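Long-range contacts in arylmalonate decarboxylase (Bordetella bronchiseptica, PDB 3DTV), which catalyses the decarboxylation of 2-aryl-2-methylmalonate, taking up a proton to give 2-arylpropionate and carbon dioxide: residues I9-P14 and A214-A219; R26-L31 and A227-G232; L192-I197 and P231-L236. All coordinates share one frame; numbering follows the deposited sequence.

Contact 1 of 3, residues I9-P14 and A214-A219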
loop_
_atom_site.group_PDB
_atom_site.type_symbol
_atom_site.label_atom_id
_atom_site.label_comp_id
_atom_site.label_asym_id
_atom_site.label_seq_id
_atom_site.Cartn_x
_atom_site.Cartn_y
_atom_site.Cartn_z
ATOM N N ILE D 9 9.770 -6.658 -10.049
ATOM C CA ILE D 9 9.290 -5.719 -9.028
ATOM C C ILE D 9 9.929 -6.001 -7.646
ATOM O O ILE D 9 9.759 -7.074 -7.076
ATOM C CB ILE D 9 7.729 -5.769 -8.916
ATOM C CG1 ILE D 9 7.093 -5.528 -10.295
ATOM C CG2 ILE D 9 7.225 -4.771 -7.838
ATOM C CD1 ILE D 9 7.550 -4.214 -10.993
ATOM N N GLY D 10 10.678 -5.043 -7.126
ATOM C CA GLY D 10 11.303 -5.139 -5.811
ATOM C C GLY D 10 10.472 -4.473 -4.728
ATOM O O GLY D 10 10.010 -3.329 -4.871
ATOM N N MET D 11 10.256 -5.166 -3.628
ATOM C CA MET D 11 9.495 -4.529 -2.541
ATOM C C MET D 11 10.169 -4.700 -1.208
ATOM O O MET D 11 10.608 -5.812 -0.907
ATOM C CB MET D 11 8.080 -5.149 -2.470
ATOM C CG MET D 11 7.155 -4.682 -3.632
ATOM S SD MET D 11 5.480 -5.351 -3.407
ATOM C CE MET D 11 4.568 -4.205 -4.422
ATOM N N ILE D 12 10.186 -3.646 -0.397
ATOM C CA ILE D 12 10.706 -3.730 0.972
ATOM C C ILE D 12 9.498 -3.798 1.907
ATOM O O ILE D 12 8.640 -2.917 1.875
ATOM C CB ILE D 12 11.588 -2.493 1.346
ATOM C CG1 ILE D 12 12.750 -2.298 0.320
ATOM C CG2 ILE D 12 12.141 -2.602 2.796
ATOM C CD1 ILE D 12 13.478 -1.030 0.510
ATOM N N VAL D 13 9.396 -4.845 2.710
ATOM C CA VAL D 13 8.292 -4.966 3.630
ATOM C C VAL D 13 8.782 -5.371 5.014
ATOM O O VAL D 13 9.685 -6.198 5.151
ATOM C CB VAL D 13 7.249 -6.046 3.189
ATOM C CG1 VAL D 13 6.600 -5.728 1.828
ATOM C CG2 VAL D 13 7.928 -7.415 3.115
ATOM N N PRO D 14 8.146 -4.847 6.056
ATOM C CA PRO D 14 8.383 -5.462 7.369
ATOM C C PRO D 14 7.701 -6.861 7.479
ATOM O O PRO D 14 6.673 -7.113 6.841
ATOM C CB PRO D 14 7.691 -4.495 8.336
ATOM C CG PRO D 14 6.641 -3.857 7.597
ATOM C CD PRO D 14 7.150 -3.757 6.120
ATOM N N ALA D 214 -2.234 -2.081 -4.821
ATOM C CA ALA D 214 -1.968 -0.795 -5.486
ATOM C C ALA D 214 -0.459 -0.558 -5.536
ATOM O O ALA D 214 0.065 -0.007 -6.522
ATOM C CB ALA D 214 -2.640 0.376 -4.723
ATOM N N GLY D 215 0.228 -0.946 -4.481
ATOM C CA GLY D 215 1.707 -0.801 -4.398
ATOM C C GLY D 215 2.347 -1.538 -5.578
ATOM O O GLY D 215 3.229 -1.009 -6.219
ATOM N N PHE D 216 1.881 -2.755 -5.877
ATOM C CA PHE D 216 2.403 -3.528 -7.005
ATOM C C PHE D 216 2.075 -2.825 -8.330
ATOM O O PHE D 216 2.944 -2.638 -9.177
ATOM C CB PHE D 216 1.793 -4.935 -6.989
ATOM C CG PHE D 216 2.672 -5.992 -7.613
ATOM C CD1 PHE D 216 2.767 -6.105 -9.014
ATOM C CD2 PHE D 216 3.376 -6.867 -6.820
ATOM C CE1 PHE D 216 3.604 -7.051 -9.598
ATOM C CE2 PHE D 216 4.197 -7.808 -7.382
ATOM C CZ PHE D 216 4.314 -7.914 -8.787
ATOM N N TRP D 217 0.812 -2.425 -8.477
ATOM C CA TRP D 217 0.314 -1.738 -9.675
ATOM C C TRP D 217 1.163 -0.493 -9.981
ATOM O O TRP D 217 1.601 -0.285 -11.117
ATOM C CB TRP D 217 -1.162 -1.394 -9.482
ATOM C CG TRP D 217 -1.709 -0.332 -10.347
ATOM C CD1 TRP D 217 -2.237 -0.488 -11.614
ATOM C CD2 TRP D 217 -1.901 1.047 -9.996
ATOM N NE1 TRP D 217 -2.721 0.721 -12.067
ATOM C CE2 TRP D 217 -2.502 1.682 -11.110
ATOM C CE3 TRP D 217 -1.595 1.812 -8.862
ATOM C CZ2 TRP D 217 -2.793 3.071 -11.129
ATOM C CZ3 TRP D 217 -1.895 3.180 -8.871
ATOM C CH2 TRP D 217 -2.486 3.796 -10.009
ATOM N N ASP D 218 1.416 0.301 -8.956
ATOM C CA ASP D 218 2.211 1.518 -9.081
ATOM C C ASP D 218 3.663 1.217 -9.471
ATOM O O ASP D 218 4.213 1.904 -10.312
ATOM C CB ASP D 218 2.155 2.297 -7.772
ATOM C CG ASP D 218 2.991 3.585 -7.805
ATOM O OD1 ASP D 218 3.950 3.749 -6.986
ATOM O OD2 ASP D 218 2.659 4.439 -8.634
ATOM N N ALA D 219 4.283 0.219 -8.825
ATOM C CA ALA D 219 5.661 -0.168 -9.141
ATOM C C ALA D 219 5.755 -0.633 -10.603
ATOM O O ALA D 219 6.741 -0.381 -11.277
ATOM C CB ALA D 219 6.147 -1.277 -8.218
#
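Ile9 and Met11 reach from strand 9-13 to Phe216, Gly215 and Ala219 on helix 211-223. This is helix-on-sheet packing inside the Asp/Glu racemase-like fold. The strand is an inner one of one four-stranded parallel sheet. The helix directly follows strand 208-210, an edge strand of the second sheet, so the contact joins the half built on the first sheet to the half built on the second. The short axes run 9.2 Å apart at closest, and their directions differ by 136°.

The Phe216 ring receives Ile9 on one face. Ile9 CG2 stands 4.3 Å above the Phe216 ring plane, over its centre. Ile9 CG1 lies nearer the rim, 3.9 Å from Phe216 CE1. The two side chains meet at a slant. With CG2 anti to the backbone N (chi1, measured to CG1, is -55°), the same methyl also touches the helix, and Ile9 CG2 is 3.7 Å from Ala219 CB. The one methyl thus touches both the ring face and the helix methyl.

Met11 arrives next to it as an extended rod beyond CG. This carries CE right down to the helix backbone, where Met11 CE is 3.4 Å from Phe216 N. Gly215 offers bare backbone here, and the methyl lies against its carbonyl carbon too. Met11 CE also approaches Phe216 CD2 at 3.8 Å, obliquely to the ring. The sulfur adds a Met-aromatic contact. Met11 SD is 5.4 Å from the Phe216 centroid, 61° off the ring normal, an oblique position.

All five touching residues are buried, and no hydrogen bond crosses between the segments. Val69 of the neighbouring strand touches both Ile9 and Ala219. The far branch of Ile9 ends on the helix backbone, with Ile9 CD1 3.9 Å from Ala219 O.

Contact 2 of 3, residues R26-L31 and A227-G232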
loop_
_atom_site.group_PDB
_atom_site.type_symbol
_atom_site.label_atom_id
_atom_site.label_comp_id
_atom_site.label_asym_id
_atom_site.label_seq_id
_atom_site.Cartn_x
_atom_site.Cartn_y
_atom_site.Cartn_z
ATOM N N ARG D 26 -0.698 -11.278 -7.778
ATOM C CA ARG D 26 -1.899 -11.933 -8.305
ATOM C C ARG D 26 -2.424 -11.246 -9.583
ATOM O O ARG D 26 -2.928 -11.920 -10.502
ATOM C CB ARG D 26 -2.990 -11.967 -7.259
ATOM C CG ARG D 26 -4.025 -13.073 -7.578
ATOM C CD ARG D 26 -5.457 -12.755 -7.289
ATOM N NE ARG D 26 -5.837 -12.872 -5.883
ATOM C CZ ARG D 26 -7.008 -13.330 -5.437
ATOM N NH1 ARG D 26 -7.915 -13.784 -6.285
ATOM N NH2 ARG D 26 -7.257 -13.365 -4.114
ATOM N N LEU D 27 -2.294 -9.925 -9.641
ATOM C CA LEU D 27 -2.700 -9.121 -10.799
ATOM C C LEU D 27 -1.806 -9.265 -12.035
ATOM O O LEU D 27 -2.236 -8.955 -13.160
ATOM C CB LEU D 27 -2.758 -7.635 -10.433
ATOM C CG LEU D 27 -3.826 -7.259 -9.410
ATOM C CD1 LEU D 27 -3.559 -5.801 -8.980
ATOM C CD2 LEU D 27 -5.205 -7.418 -9.981
ATOM N N TYR D 28 -0.590 -9.759 -11.837
ATOM C CA TYR D 28 0.415 -9.694 -12.863
ATOM C C TYR D 28 1.129 -11.014 -13.037
ATOM O O TYR D 28 2.261 -11.146 -12.580
ATOM C CB TYR D 28 1.426 -8.603 -12.506
ATOM C CG TYR D 28 0.862 -7.209 -12.572
ATOM C CD1 TYR D 28 0.705 -6.561 -13.805
ATOM C CD2 TYR D 28 0.470 -6.546 -11.421
ATOM C CE1 TYR D 28 0.193 -5.264 -13.875
ATOM C CE2 TYR D 28 -0.066 -5.272 -11.471
ATOM C CZ TYR D 28 -0.202 -4.625 -12.700
ATOM O OH TYR D 28 -0.702 -3.337 -12.773
ATOM N N PRO D 29 0.470 -11.994 -13.704
ATOM C CA PRO D 29 0.937 -13.383 -13.813
ATOM C C PRO D 29 2.419 -13.580 -14.136
ATOM O O PRO D 29 3.096 -14.408 -13.502
ATOM C CB PRO D 29 0.044 -13.978 -14.931
ATOM C CG PRO D 29 -1.216 -13.253 -14.781
ATOM C CD PRO D 29 -0.844 -11.824 -14.353
ATOM N N ASP D 30 2.928 -12.883 -15.127
ATOM C CA ASP D 30 4.289 -13.198 -15.489
ATOM C C ASP D 30 5.359 -12.314 -14.817
ATOM O O ASP D 30 6.554 -12.516 -15.058
ATOM C CB ASP D 30 4.448 -13.186 -17.002
ATOM C CG ASP D 30 3.673 -14.315 -17.674
ATOM O OD1 ASP D 30 3.591 -15.458 -17.127
ATOM O OD2 ASP D 30 3.150 -14.035 -18.769
ATOM N N LEU D 31 4.954 -11.343 -13.998
ATOM C CA LEU D 31 5.958 -10.411 -13.411
ATOM C C LEU D 31 6.748 -11.059 -12.289
ATOM O O LEU D 31 6.172 -11.410 -11.281
ATOM C CB LEU D 31 5.328 -9.084 -12.963
ATOM C CG LEU D 31 5.500 -7.897 -13.943
ATOM C CD1 LEU D 31 5.223 -8.353 -15.341
ATOM C CD2 LEU D 31 4.593 -6.750 -13.633
ATOM N N ALA D 227 2.835 -3.877 -18.776
ATOM C CA ALA D 227 2.005 -4.985 -18.314
ATOM C C ALA D 227 0.683 -4.457 -17.742
ATOM O O ALA D 227 0.656 -3.460 -17.014
ATOM C CB ALA D 227 2.750 -5.825 -17.272
ATOM N N LYS D 228 -0.417 -5.132 -18.058
ATOM C CA LYS D 228 -1.726 -4.638 -17.655
ATOM C C LYS D 228 -2.319 -5.640 -16.673
ATOM O O LYS D 228 -2.112 -6.855 -16.830
ATOM C CB LYS D 228 -2.640 -4.466 -18.876
ATOM C CG LYS D 228 -1.947 -4.328 -20.235
ATOM C CD LYS D 228 -2.917 -4.848 -21.362
ATOM C CE LYS D 228 -2.417 -4.508 -22.788
ATOM N NZ LYS D 228 -3.449 -4.825 -23.861
ATOM N N ALA D 229 -3.048 -5.148 -15.666
ATOM C CA ALA D 229 -3.530 -6.010 -14.579
ATOM C C ALA D 229 -4.597 -6.981 -15.086
ATOM O O ALA D 229 -5.249 -6.727 -16.115
ATOM C CB ALA D 229 -4.085 -5.163 -13.440
ATOM N N ARG D 230 -4.782 -8.088 -14.361
ATOM C CA ARG D 230 -5.888 -9.013 -14.624
ATOM C C ARG D 230 -7.221 -8.333 -14.295
ATOM O O ARG D 230 -7.304 -7.613 -13.290
ATOM C CB ARG D 230 -5.719 -10.298 -13.794
ATOM C CG ARG D 230 -4.655 -11.234 -14.326
ATOM C CD ARG D 230 -4.704 -11.228 -15.857
ATOM N NE ARG D 230 -4.470 -12.546 -16.467
ATOM C CZ ARG D 230 -3.476 -12.820 -17.318
ATOM N NH1 ARG D 230 -2.602 -11.866 -17.673
ATOM N NH2 ARG D 230 -3.353 -14.050 -17.809
ATOM N N PRO D 231 -8.272 -8.559 -15.127
ATOM C CA PRO D 231 -9.569 -7.913 -14.897
ATOM C C PRO D 231 -10.324 -8.579 -13.762
ATOM O O PRO D 231 -10.103 -9.758 -13.469
ATOM C CB PRO D 231 -10.340 -8.155 -16.215
ATOM C CG PRO D 231 -9.817 -9.467 -16.692
ATOM C CD PRO D 231 -8.306 -9.443 -16.304
ATOM N N GLY D 232 -11.206 -7.817 -13.126
ATOM C CA GLY D 232 -12.166 -8.391 -12.200
ATOM C C GLY D 232 -11.921 -8.055 -10.753
ATOM O O GLY D 232 -12.631 -8.543 -9.889
HETATM O O HOH W 1 -0.618 -1.947 -15.023
#
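Arg230 lies along the backbone of Leu27 and ends on Pro29. Its CB starts 3.8 Å from Leu27 O. Arg230 CG comes closer to that oxygen, at 3.5 Å from Leu27 O, and also touches Pro29 CD. The chain bends at chi2 (-38°) and again at chi3, which folds it back over the proline. Arg230 CD is 4.2 Å from Pro29 CG. NE follows along the same carbon. One face of the guanidinium then takes Pro29 CG over its centre, with Arg230 CZ 3.4 Å from Pro29 CG. The two side chains cross at a slant, and NH1 lies a little nearer that carbon than NH2. Asp30 carries the opposite charge, but its carboxylate does not touch the guanidinium.

Pro29 is inside a type I beta turn from Tyr28 to Leu31, in the loop between helix 20-25 and strand 33-37. The C-terminal loop 227-232 runs antiparallel alongside this loop. One backbone bond joins the two: Arg230 N donates to Leu27 O over 2.9 Å. The angle at the hydrogen is 144°. Ala229 CA adds a CH contact to the same oxygen.

Further along, the Tyr28 ring turns an edge to the loop, with Tyr28 CE1 3.6 Å from Ala227 O. A water in the ring plane bridges the same two residues. It lies 2.6 Å from Tyr28 OH and donates to Ala227 O. The Ala229 methyl rests near the hydroxyl end of the ring. The Ala227 methyl meets Tyr28 CD1 and Leu31 CD1, and Val220 of helix 211-223 packs on all three residues.

Contact 3 of 3, residues L192-I197 and P231-L236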
loop_
_atom_site.group_PDB
_atom_site.type_symbol
_atom_site.label_atom_id
_atom_site.label_comp_id
_atom_site.label_asym_id
_atom_site.label_seq_id
_atom_site.Cartn_x
_atom_site.Cartn_y
_atom_site.Cartn_z
ATOM N N LEU D 192 -4.618 -11.171 2.473
ATOM C CA LEU D 192 -4.781 -10.878 1.056
ATOM C C LEU D 192 -6.105 -10.160 0.841
ATOM O O LEU D 192 -7.135 -10.591 1.326
ATOM C CB LEU D 192 -4.700 -12.166 0.219
ATOM C CG LEU D 192 -3.349 -12.917 0.425
ATOM C CD1 LEU D 192 -3.406 -14.372 -0.156
ATOM C CD2 LEU D 192 -2.267 -12.129 -0.197
ATOM N N THR D 193 -6.075 -9.048 0.115
ATOM C CA THR D 193 -7.218 -8.108 0.066
ATOM C C THR D 193 -7.927 -8.090 -1.302
ATOM O O THR D 193 -9.082 -7.591 -1.405
ATOM C CB THR D 193 -6.784 -6.637 0.416
ATOM O OG1 THR D 193 -5.880 -6.171 -0.572
ATOM C CG2 THR D 193 -6.073 -6.549 1.742
ATOM N N LEU D 194 -7.262 -8.614 -2.345
ATOM C CA LEU D 194 -7.812 -8.547 -3.716
ATOM C C LEU D 194 -9.299 -8.977 -3.819
ATOM O O LEU D 194 -10.063 -8.374 -4.559
ATOM C CB LEU D 194 -6.980 -9.385 -4.686
ATOM C CG LEU D 194 -6.025 -8.763 -5.699
ATOM C CD1 LEU D 194 -6.268 -9.528 -7.010
ATOM C CD2 LEU D 194 -6.296 -7.259 -5.881
ATOM N N ASP D 195 -9.701 -10.012 -3.104
ATOM C CA ASP D 195 -11.062 -10.535 -3.242
ATOM C C ASP D 195 -12.095 -9.644 -2.577
ATOM O O ASP D 195 -13.262 -9.721 -2.896
ATOM C CB ASP D 195 -11.160 -11.976 -2.730
ATOM C CG ASP D 195 -10.573 -12.973 -3.697
ATOM O OD1 ASP D 195 -10.428 -12.689 -4.917
ATOM O OD2 ASP D 195 -10.255 -14.066 -3.232
ATOM N N ALA D 196 -11.664 -8.784 -1.662
ATOM C CA ALA D 196 -12.606 -7.909 -0.990
ATOM C C ALA D 196 -12.995 -6.707 -1.881
ATOM O O ALA D 196 -14.036 -6.067 -1.675
ATOM C CB ALA D 196 -12.029 -7.439 0.315
ATOM N N ILE D 197 -12.146 -6.406 -2.867
ATOM C CA ILE D 197 -12.246 -5.165 -3.634
ATOM C C ILE D 197 -13.503 -5.127 -4.497
ATOM O O ILE D 197 -14.336 -4.237 -4.298
ATOM C CB ILE D 197 -10.989 -4.878 -4.489
ATOM C CG1 ILE D 197 -9.722 -4.717 -3.596
ATOM C CG2 ILE D 197 -11.211 -3.627 -5.350
ATOM C CD1 ILE D 197 -8.401 -4.543 -4.388
ATOM N N PRO D 231 -8.272 -8.559 -15.127
ATOM C CA PRO D 231 -9.569 -7.913 -14.897
ATOM C C PRO D 231 -10.324 -8.579 -13.762
ATOM O O PRO D 231 -10.103 -9.758 -13.469
ATOM C CB PRO D 231 -10.340 -8.155 -16.215
ATOM C CG PRO D 231 -9.817 -9.467 -16.692
ATOM C CD PRO D 231 -8.306 -9.443 -16.304
ATOM N N GLY D 232 -11.206 -7.817 -13.126
ATOM C CA GLY D 232 -12.166 -8.391 -12.200
ATOM C C GLY D 232 -11.921 -8.055 -10.753
ATOM O O GLY D 232 -12.631 -8.543 -9.889
ATOM N N TYR D 233 -10.906 -7.235 -10.468
ATOM C CA TYR D 233 -10.590 -6.891 -9.077
ATOM C C TYR D 233 -10.756 -5.419 -8.797
ATOM O O TYR D 233 -9.961 -4.833 -8.071
ATOM C CB TYR D 233 -9.187 -7.376 -8.678
ATOM C CG TYR D 233 -9.004 -8.853 -8.887
ATOM C CD1 TYR D 233 -8.328 -9.341 -10.008
ATOM C CD2 TYR D 233 -9.534 -9.763 -7.985
ATOM C CE1 TYR D 233 -8.159 -10.686 -10.208
ATOM C CE2 TYR D 233 -9.384 -11.125 -8.171
ATOM C CZ TYR D 233 -8.691 -11.587 -9.287
ATOM O OH TYR D 233 -8.540 -12.954 -9.475
ATOM N N GLY D 234 -11.782 -4.817 -9.389
ATOM C CA GLY D 234 -12.158 -3.439 -9.073
ATOM C C GLY D 234 -11.855 -2.420 -10.159
ATOM O O GLY D 234 -11.090 -2.703 -11.087
ATOM N N ARG D 235 -12.429 -1.223 -10.024
ATOM C CA ARG D 235 -12.363 -0.200 -11.071
ATOM C C ARG D 235 -10.920 0.207 -11.427
ATOM O O ARG D 235 -10.549 0.226 -12.596
ATOM C CB ARG D 235 -13.208 1.018 -10.680
ATOM C CG ARG D 235 -13.574 1.901 -11.878
ATOM C CD ARG D 235 -14.935 2.626 -11.719
ATOM N NE ARG D 235 -14.777 3.845 -10.935
ATOM C CZ ARG D 235 -14.112 4.918 -11.358
ATOM N NH1 ARG D 235 -13.560 4.915 -12.572
ATOM N NH2 ARG D 235 -13.995 5.999 -10.579
ATOM N N LEU D 236 -10.115 0.501 -10.401
ATOM C CA LEU D 236 -8.705 0.835 -10.559
ATOM C C LEU D 236 -7.974 -0.145 -11.460
ATOM O O LEU D 236 -7.436 0.263 -12.492
ATOM C CB LEU D 236 -7.995 0.929 -9.188
ATOM C CG LEU D 236 -6.551 1.432 -9.198
ATOM C CD1 LEU D 236 -6.458 2.830 -9.846
ATOM C CD2 LEU D 236 -5.955 1.411 -7.744
#
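Asp195 OD1 approaches the edge of the Tyr233 ring, near its plane, and is held there by a salt bridge to Arg26 NH1. Asp195 OD1 is 3.8 Å from Tyr233 CE2. The carboxylate and the ring lie side by side and point the same way, with their planes 27° apart. Arg26 NH1 also makes a weak hydrogen bond with Tyr233 OH, so it spans the outer ends of both side chains, and its charge probably helps keep Asp195 ionised.

Leu194 takes a face of the ring. Its CD1 methyl is 3.4 Å from the Tyr233 centroid and only 13° off the ring normal. This is a close CH-pi contact over the middle of the ring. The leucine and the tyrosine cross at about a right angle. The other branch goes past the ring to its root, with Leu194 CD2 4.0 Å from Tyr233 CB. Tyr233 CG stands anti to its own carbonyl carbon (chi1 -56°), which sets one ring face against Leu194 while the carbonyl faces Ile197.

Ile197 packs on the backbone of the other segment. Ile197 CG2 is 3.2 Å from Tyr233 O, a tight approach, and 3.8 Å from Gly234 CA. This methyl fills the place toward which a CB on Gly234 would point, and the backbone angles there call for glycine by themselves. Phe237 of helix 235-238 and Pro213 of helix 211-223 each touch Leu194 and Ile197.

Within its own segment, Thr193 O accepts from Ala196 N at 2.9 Å, which closes a turn. Gly234 is the N-cap of the C-terminal helix 235-238, and the loop before that helix packs on the 192-197 loop of the racemase-like fold.

Overall arrangement
Contact 1 is core, and contact 2 is nearer the surface. Contact 3 is mostly buried, with a polar outer rim. The chemistry follows. Contact 1 has no hydrogen bond across its segments and is built of apolar side chains. Contact 2 mixes a backbone bond and a bridging water with apolar packing, and contact 3 sets a methyl-ring core beside a charge. Arg230 and Tyr233, either side of the shared Pro231 and Gly232, carry contacts 2 and 3. Leu27 of contact 2 packs on Tyr233 and Leu194 of contact 3. Tyr28 of contact 2 packs on Phe216 and Trp217 of contact 1. Trp217 also meets Leu236 of contact 3, placing helix 211-223 at the common junction.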